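Local coordinates for protein aspartokinase (PDB 2CDQ) that phosphorylates L-aspartate with ATP to 4-phospho-L-aspartate, the first step of lysine, threonine, methionine and isoleucine synthesis in plant chloroplasts, as an ACT-domain homodimer, at residues A[251-256]-A[287-292]; A[418-423]-A[465-470]. All coordinates share one frame; numbering follows the deposited sequence.

Contact 1: A[251-256]-A[287-292]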
loop_
_atom_site.group_PDB
_atom_site.type_symbol
_atom_site.label_atom_id
_atom_site.label_comp_id
_atom_site.label_asym_id
_atom_site.label_seq_id
_atom_site.Cartn_x
_atom_site.Cartn_y
_atom_site.Cartn_z
ATOM N N VAL A 251 -13.211 -30.448 4.593
ATOM C CA VAL A 251 -11.768 -30.476 4.349
ATOM C C VAL A 251 -11.093 -31.112 5.561
ATOM O O VAL A 251 -11.250 -30.640 6.689
ATOM C CB VAL A 251 -11.212 -29.055 4.057
ATOM C CG1 VAL A 251 -9.698 -29.002 4.191
ATOM C CG2 VAL A 251 -11.633 -28.595 2.670
ATOM N N TRP A 252 -10.355 -32.192 5.326
ATOM C CA TRP A 252 -9.746 -32.951 6.418
ATOM C C TRP A 252 -8.293 -32.566 6.741
ATOM O O TRP A 252 -7.476 -32.335 5.845
ATOM C CB TRP A 252 -9.891 -34.452 6.163
ATOM C CG TRP A 252 -11.319 -34.919 6.299
ATOM C CD1 TRP A 252 -12.287 -34.901 5.334
ATOM C CD2 TRP A 252 -11.938 -35.454 7.475
ATOM N NE1 TRP A 252 -13.468 -35.393 5.837
ATOM C CE2 TRP A 252 -13.280 -35.739 7.148
ATOM C CE3 TRP A 252 -11.488 -35.721 8.773
ATOM C CZ2 TRP A 252 -14.176 -36.276 8.074
ATOM C CZ3 TRP A 252 -12.381 -36.256 9.691
ATOM C CH2 TRP A 252 -13.708 -36.528 9.338
ATOM N N LYS A 253 -8.008 -32.485 8.040
ATOM C CA LYS A 253 -6.682 -32.165 8.570
ATOM C C LYS A 253 -6.343 -33.069 9.762
ATOM O O LYS A 253 -7.164 -33.892 10.171
ATOM C CB LYS A 253 -6.615 -30.693 8.995
ATOM C CG LYS A 253 -6.511 -29.691 7.847
ATOM C CD LYS A 253 -5.904 -28.375 8.313
ATOM C CE LYS A 253 -4.380 -28.462 8.400
ATOM N NZ LYS A 253 -3.782 -27.264 9.060
ATOM N N ASP A 254 -5.141 -32.908 10.320
ATOM C CA ASP A 254 -4.694 -33.715 11.463
ATOM C C ASP A 254 -4.872 -33.040 12.830
ATOM O O ASP A 254 -4.496 -33.606 13.864
ATOM C CB ASP A 254 -3.239 -34.142 11.270
ATOM C CG ASP A 254 -3.077 -35.165 10.164
ATOM O OD1 ASP A 254 -4.000 -35.984 9.959
ATOM O OD2 ASP A 254 -2.020 -35.155 9.499
ATOM N N VAL A 255 -5.458 -31.844 12.827
ATOM C CA VAL A 255 -5.719 -31.070 14.045
ATOM C C VAL A 255 -7.187 -30.642 14.096
ATOM O O VAL A 255 -7.915 -30.807 13.116
ATOM C CB VAL A 255 -4.825 -29.828 14.115
ATOM C CG1 VAL A 255 -3.370 -30.224 14.352
ATOM C CG2 VAL A 255 -4.969 -29.006 12.845
ATOM N N ASP A 256 -7.623 -30.084 15.223
ATOM C CA ASP A 256 -9.040 -29.735 15.403
ATOM C C ASP A 256 -9.470 -28.436 14.677
ATOM O O ASP A 256 -9.826 -27.430 15.307
ATOM C CB ASP A 256 -9.418 -29.711 16.899
ATOM C CG ASP A 256 -9.303 -31.091 17.573
ATOM O OD1 ASP A 256 -9.628 -32.114 16.936
ATOM O OD2 ASP A 256 -8.900 -31.150 18.753
ATOM N N GLY A 287 -2.761 -19.537 8.062
ATOM C CA GLY A 287 -2.972 -19.962 9.453
ATOM C C GLY A 287 -3.016 -21.471 9.567
ATOM O O GLY A 287 -2.237 -22.066 10.309
ATOM N N ALA A 288 -3.956 -22.083 8.852
ATOM C CA ALA A 288 -3.876 -23.500 8.512
ATOM C C ALA A 288 -3.102 -23.580 7.189
ATOM O O ALA A 288 -2.556 -22.571 6.730
ATOM C CB ALA A 288 -5.266 -24.086 8.372
ATOM N N GLN A 289 -3.036 -24.751 6.567
ATOM C CA GLN A 289 -2.432 -24.826 5.238
ATOM C C GLN A 289 -3.466 -25.288 4.224
ATOM O O GLN A 289 -3.198 -26.156 3.389
ATOM C CB GLN A 289 -1.195 -25.730 5.236
ATOM C CG GLN A 289 0.117 -25.019 5.583
ATOM C CD GLN A 289 0.222 -24.612 7.049
ATOM O OE1 GLN A 289 0.742 -23.543 7.366
ATOM N NE2 GLN A 289 -0.271 -25.460 7.947
ATOM N N VAL A 290 -4.651 -24.691 4.305
ATOM C CA VAL A 290 -5.797 -25.107 3.494
ATOM C C VAL A 290 -6.639 -23.931 2.995
ATOM O O VAL A 290 -6.513 -22.804 3.481
ATOM C CB VAL A 290 -6.730 -26.094 4.263
ATOM C CG1 VAL A 290 -6.074 -27.464 4.423
ATOM C CG2 VAL A 290 -7.157 -25.516 5.616
ATOM N N LEU A 291 -7.493 -24.216 2.016
ATOM C CA LEU A 291 -8.517 -23.289 1.554
ATOM C C LEU A 291 -7.974 -21.917 1.152
ATOM O O LEU A 291 -8.249 -20.901 1.801
ATOM C CB LEU A 291 -9.636 -23.166 2.596
ATOM C CG LEU A 291 -10.422 -24.447 2.882
ATOM C CD1 LEU A 291 -11.071 -24.379 4.244
ATOM C CD2 LEU A 291 -11.464 -24.699 1.799
ATOM N N HIS A 292 -7.191 -21.906 0.076
ATOM C CA HIS A 292 -6.800 -20.667 -0.577
ATOM C C HIS A 292 -8.091 -19.922 -0.921
ATOM O O HIS A 292 -9.089 -20.558 -1.265
ATOM C CB HIS A 292 -5.986 -20.971 -1.833
ATOM C CG HIS A 292 -5.575 -19.754 -2.600
ATOM N ND1 HIS A 292 -6.430 -19.087 -3.452
ATOM C CD2 HIS A 292 -4.402 -19.082 -2.645
ATOM C CE1 HIS A 292 -5.801 -18.057 -3.989
ATOM N NE2 HIS A 292 -4.568 -18.032 -3.517
#
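V251 and V290 are the nearest backbone positions here, their CA atoms 8.1 Å apart, so the backbones of the end of strand 248-253 and of the loop between helices 277-287 and 293-302 stay apart and the contact is made mainly by side chains. V251 touches V290 and L291. Its CG1, anti to the backbone N (chi1 164°), lies 3.9 Å from V290 CG1, while its CG2 is 4.0 Å from CD2 of L291. In each pair the side chains overlap flank to flank, running opposite ways. Two residues further along the strand, on the same side, K253 runs its aliphatic part across V290: CD sits 4.0 Å from V290 CG1 and nearly as close to CG2, the valine fork receiving the methylene. A bend at chi3 (80°) sets CE, and the extended last torsion carries NZ to 3.6 Å from A288 CB, with the backbone N of Q289 equally near. Q289 NE2 is a donor too, so its 4.1 Å approach to NZ is no bond. W252 turns the other way, stacking on F33, while D234 of helix 232-244 touches both V251 and V290 and accepts a hydrogen bond from L291 N. Between the two segments the contact is thus van der Waals, the ammonium making no bond to the loop; it seats the loop beside K32, a probable ATP-binding residue, and polar grip comes from neighbours such as D234.

Contact 2: A[418-423]-A[465-470]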
loop_
_atom_site.group_PDB
_atom_site.type_symbol
_atom_site.label_atom_id
_atom_site.label_comp_id
_atom_site.label_asym_id
_atom_site.label_seq_id
_atom_site.Cartn_x
_atom_site.Cartn_y
_atom_site.Cartn_z
ATOM N N LYS A 418 16.246 -7.929 4.741
ATOM C CA LYS A 418 15.962 -9.350 4.868
ATOM C C LYS A 418 15.659 -9.720 6.315
ATOM O O LYS A 418 15.791 -8.896 7.222
ATOM C CB LYS A 418 17.133 -10.178 4.324
ATOM C CG LYS A 418 17.155 -10.300 2.793
ATOM C CD LYS A 418 18.428 -10.968 2.265
ATOM C CE LYS A 418 19.569 -9.965 2.089
ATOM N NZ LYS A 418 20.717 -10.541 1.324
ATOM N N GLY A 419 15.223 -10.957 6.521
ATOM C CA GLY A 419 15.021 -11.489 7.862
ATOM C C GLY A 419 14.000 -10.781 8.727
ATOM O O GLY A 419 14.212 -10.633 9.930
ATOM N N ARG A 420 12.900 -10.341 8.114
ATOM C CA ARG A 420 11.726 -9.846 8.860
ATOM C C ARG A 420 10.646 -10.928 8.935
ATOM O O ARG A 420 10.809 -12.019 8.392
ATOM C CB ARG A 420 11.130 -8.566 8.237
ATOM C CG ARG A 420 12.130 -7.499 7.814
ATOM C CD ARG A 420 12.806 -6.825 8.990
ATOM N NE ARG A 420 14.240 -6.720 8.727
ATOM C CZ ARG A 420 15.037 -5.756 9.179
ATOM N NH1 ARG A 420 14.559 -4.773 9.926
ATOM N NH2 ARG A 420 16.323 -5.775 8.866
ATOM N N ALA A 421 9.542 -10.610 9.603
ATOM C CA ALA A 421 8.417 -11.531 9.730
ATOM C C ALA A 421 7.136 -10.737 9.907
ATOM O O ALA A 421 7.172 -9.621 10.433
ATOM C CB ALA A 421 8.629 -12.473 10.911
ATOM N N ILE A 422 6.015 -11.316 9.469
ATOM C CA ILE A 422 4.699 -10.689 9.603
ATOM C C ILE A 422 3.876 -11.397 10.676
ATOM O O ILE A 422 3.690 -12.610 10.614
ATOM C CB ILE A 422 3.868 -10.762 8.293
ATOM C CG1 ILE A 422 4.741 -10.619 7.029
ATOM C CG2 ILE A 422 2.690 -9.780 8.350
ATOM C CD1 ILE A 422 4.681 -9.294 6.338
ATOM N N ILE A 423 3.390 -10.646 11.659
ATOM C CA ILE A 423 2.337 -11.138 12.548
ATOM C C ILE A 423 1.023 -10.535 12.067
ATOM O O ILE A 423 0.885 -9.316 11.982
ATOM C CB ILE A 423 2.593 -10.771 14.041
ATOM C CG1 ILE A 423 3.833 -11.497 14.565
ATOM C CG2 ILE A 423 1.367 -11.091 14.919
ATOM C CD1 ILE A 423 4.435 -10.856 15.796
ATOM N N ILE A 465 4.914 -5.817 10.726
ATOM C CA ILE A 465 6.223 -6.336 10.332
ATOM C C ILE A 465 7.200 -6.242 11.506
ATOM O O ILE A 465 7.409 -5.179 12.097
ATOM C CB ILE A 465 6.766 -5.681 9.043
ATOM C CG1 ILE A 465 6.080 -6.292 7.822
ATOM C CG2 ILE A 465 8.274 -5.857 8.928
ATOM C CD1 ILE A 465 4.637 -5.868 7.638
ATOM N N VAL A 466 7.784 -7.385 11.827
ATOM C CA VAL A 466 8.597 -7.544 13.001
ATOM C C VAL A 466 9.920 -8.203 12.545
ATOM O O VAL A 466 10.062 -8.542 11.362
ATOM C CB VAL A 466 7.783 -8.369 14.028
ATOM C CG1 VAL A 466 8.056 -9.866 13.901
ATOM C CG2 VAL A 466 7.994 -7.857 15.437
ATOM N N ASN A 467 10.896 -8.352 13.439
ATOM C CA ASN A 467 12.095 -9.125 13.090
ATOM C C ASN A 467 11.895 -10.631 13.267
ATOM O O ASN A 467 11.290 -11.073 14.249
ATOM C CB ASN A 467 13.318 -8.664 13.886
ATOM C CG ASN A 467 13.798 -7.293 13.468
ATOM O OD1 ASN A 467 13.870 -6.980 12.273
ATOM N ND2 ASN A 467 14.123 -6.458 14.450
ATOM N N GLU A 468 12.410 -11.413 12.319
ATOM C CA GLU A 468 12.262 -12.873 12.353
ATOM C C GLU A 468 12.623 -13.492 13.709
ATOM O O GLU A 468 11.913 -14.368 14.200
ATOM C CB GLU A 468 13.051 -13.533 11.212
ATOM C CG GLU A 468 13.190 -15.059 11.305
ATOM C CD GLU A 468 11.897 -15.838 11.050
ATOM O OE1 GLU A 468 11.926 -17.078 11.239
ATOM O OE2 GLU A 468 10.864 -15.242 10.660
ATOM N N ALA A 469 13.710 -13.010 14.310
ATOM C CA ALA A 469 14.216 -13.554 15.573
ATOM C C ALA A 469 13.294 -13.334 16.781
ATOM O O ALA A 469 13.327 -14.114 17.729
ATOM C CB ALA A 469 15.607 -13.006 15.861
ATOM N N GLU A 470 12.485 -12.277 16.749
ATOM C CA GLU A 470 11.632 -11.914 17.882
ATOM C C GLU A 470 10.181 -12.364 17.673
ATOM O O GLU A 470 9.360 -12.314 18.597
ATOM C CB GLU A 470 11.696 -10.400 18.116
ATOM C CG GLU A 470 11.008 -9.572 17.028
ATOM C CD GLU A 470 11.309 -8.081 17.099
ATOM O OE1 GLU A 470 11.132 -7.405 16.064
ATOM O OE2 GLU A 470 11.720 -7.581 18.170
#
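Strands 420-423 and 465-467 pair antiparallel, strongly twisted at 133° between their directions, with A421 and V466 as the hydrogen-bonded pair and R420–N467 and I422–I465 as non-hydrogen-bonded pairs. A421 N-H donates to V466 O at 2.8 Å, and V466 N returns a straighter bond to A421 O at 2.7 Å (168°). Where the second strand passes into helix 468-483, E468 N still reaches back to G419 O, 3.1 Å away, at the corner of the first segment. I422 and I465 share one face and extend in the same sense, with I422 CD1 against I465 CG1 at 3.6 Å. On the other face V466 CG1 rests 4.0 Å from A421 CB and also meets I423 CD1; A471, C474 and L478 of the helix cover this side. At the start of the strand, R420 bends at chi2 and chi3, the latter bringing NE to K418 O at 3.1 Å, almost in the guanidinium plane. N467 OD1 sits over a guanidinium face, the amide plane turned 70° from it, and comes within 3.3 Å of NH1 but at a poor angle for a bond; NH1 bonds instead to Q451. E468 OE2 passes A421 CB and takes a hydrogen bond from N340 N. Strand 420-427, helix 432-446, strands 452-455 and 461-467 and helix 468-483, with 332-339 completing the antiparallel sheet, follow the ferredoxin-like ACT fold.

Contact 1 closes before contact 2 opens along the chain, and the two occupy different parts of the enzyme, their centres 24 Å apart and their nearest atoms about 10 Å. Contact 1 joins strand 248-253, part of the mixed sheet of the amino acid kinase domain, to the loop after helix 277-287; the V290 side chain is about 8 Å from a bound lysine, probably the one in the kinase pocket. Contact 2 sits in the regulatory half, in the sheet of strands 332-339, 420-427, 461-467 and 452-455, beside the other ACT sheet, which carries D373, a residue that binds the allosteric lysine. They share no strand or helix: one is catalytic-domain packing, the other lies next to the effector sites.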